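PDB 3PM2: odorant-binding protein 47 from Anopheles gambiae, which binds hydrophobic odorants such as menthol, decanal and indole and is thought to carry them through the fluid around olfactory sensory dendrites. Local coordinates for residues M106-S109 and I110-E113. Numbering follows the deposited sequence.
Sequences MADS and IKDE. Unlike the reference sequence in segment 106-109: Ser109 (reference Thr).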
loop_
_atom_site.group_PDB
_atom_site.type_symbol
_atom_site.label_atom_id
_atom_site.label_comp_id
_atom_site.label_asym_id
_atom_site.label_seq_id
_atom_site.Cartn_x
_atom_site.Cartn_y
_atom_site.Cartn_z
ATOM N N MET A 106 7.059 -8.647 8.103
ATOM C CA MET A 106 5.696 -9.152 7.935
ATOM C C MET A 106 5.595 -9.983 6.656
ATOM O O MET A 106 5.054 -11.094 6.687
ATOM C CB MET A 106 4.670 -7.992 7.954
ATOM C CG MET A 106 3.203 -8.445 7.736
ATOM S SD MET A 106 2.737 -8.573 5.986
ATOM C CE MET A 106 2.711 -6.800 5.542
ATOM N N ALA A 107 6.127 -9.467 5.537
ATOM C CA ALA A 107 6.081 -10.160 4.242
ATOM C C ALA A 107 6.781 -11.498 4.330
ATOM O O ALA A 107 6.228 -12.489 3.865
ATOM C CB ALA A 107 6.704 -9.293 3.154
ATOM N N ASP A 108 7.955 -11.549 5.012
ATOM C CA ASP A 108 8.677 -12.808 5.200
ATOM C C ASP A 108 7.839 -13.806 5.999
ATOM O O ASP A 108 7.877 -14.986 5.688
ATOM C CB ASP A 108 10.019 -12.552 5.893
ATOM C CG ASP A 108 10.770 -13.824 6.237
ATOM O OD1 ASP A 108 11.232 -14.511 5.302
ATOM O OD2 ASP A 108 10.823 -14.174 7.438
ATOM N N SER A 109 7.068 -13.330 7.006
ATOM C CA SER A 109 6.248 -14.220 7.853
ATOM C C SER A 109 5.112 -14.898 7.085
ATOM O O SER A 109 4.666 -15.960 7.501
ATOM C CB SER A 109 5.670 -13.437 9.034
ATOM O OG SER A 109 4.766 -12.439 8.590
ATOM N N ILE A 110 4.669 -14.297 5.970
ATOM C CA ILE A 110 3.604 -14.836 5.126
ATOM C C ILE A 110 4.094 -15.250 3.728
ATOM O O ILE A 110 3.277 -15.383 2.812
ATOM C CB ILE A 110 2.341 -13.924 5.104
ATOM C CG1 ILE A 110 2.669 -12.501 4.548
ATOM C CG2 ILE A 110 1.678 -13.856 6.514
ATOM C CD1 ILE A 110 1.467 -11.676 4.202
ATOM N N LYS A 111 5.408 -15.532 3.587
ATOM C CA LYS A 111 6.051 -16.000 2.357
ATOM C C LYS A 111 5.228 -17.095 1.669
ATOM O O LYS A 111 5.005 -17.006 0.479
ATOM C CB LYS A 111 7.443 -16.576 2.673
ATOM C CG LYS A 111 8.598 -15.743 2.178
ATOM C CD LYS A 111 9.944 -16.404 2.488
ATOM C CE LYS A 111 11.112 -15.580 1.987
ATOM N NZ LYS A 111 11.243 -15.622 0.502
ATOM N N ASP A 112 4.781 -18.130 2.397
ATOM C CA ASP A 112 4.036 -19.222 1.756
ATOM C C ASP A 112 2.720 -18.791 1.112
ATOM O O ASP A 112 2.438 -19.169 -0.037
ATOM C CB ASP A 112 3.892 -20.410 2.703
ATOM C CG ASP A 112 5.242 -21.077 2.984
ATOM O OD1 ASP A 112 6.152 -20.990 2.114
ATOM O OD2 ASP A 112 5.385 -21.693 4.055
ATOM N N GLU A 113 1.959 -17.952 1.814
ATOM C CA GLU A 113 0.694 -17.398 1.318
ATOM C C GLU A 113 0.949 -16.497 0.106
ATOM O O GLU A 113 0.248 -16.614 -0.902
ATOM C CB GLU A 113 0.026 -16.618 2.432
ATOM C CG GLU A 113 -1.294 -15.998 2.028
ATOM C CD GLU A 113 -1.871 -15.184 3.159
ATOM O OE1 GLU A 113 -1.718 -13.942 3.145
ATOM O OE2 GLU A 113 -2.418 -15.800 4.098
#
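With CG1 of Ile110 lodged between its own backbone N and carbonyl carbon (chi1 60°) and the chain then extended, CD1 runs back alongside the last turn of helix 92-109 and meets the sulfur of Met106. The methionine chain, folded at its second and third torsions, presents SD rather than CE to that methyl, and SD lies 3.8 Å from CD1 of Ile110 where the two side chains slant across one another. Nearer the backbone, CG1 of Ile110 rests against the carbonyl oxygens of Met106 and Ala107. The same two oxygens share the Ile110 amide: N is 3.2 Å from Ala107 O, while its bond to Met106 O is weak, bent to 133° at the hydrogen. Here helix 92-109 ends and helix 111-118 begins, with Ile110 as the single residue between them, at once the first to leave helical angles and the N-cap of the next helix. The following amide, Lys111 N, donates to Asp108 O at 3.3 Å. The aliphatic part of Lys111 runs past Asp108, its CB and CG near the carbonyl oxygen and its CD and CE near OD1, with OD1 3.5 Å from CE of Lys111; the ammonium NZ stays 4.9 Å from OD1, too far for a salt bridge, although the opposite charges may still attract weakly. Met106 and Ala107 also pack on helix 133-147, Met106 against Thr136 and Cys140, whereas Asp108 and Lys111 lie on the solvent side.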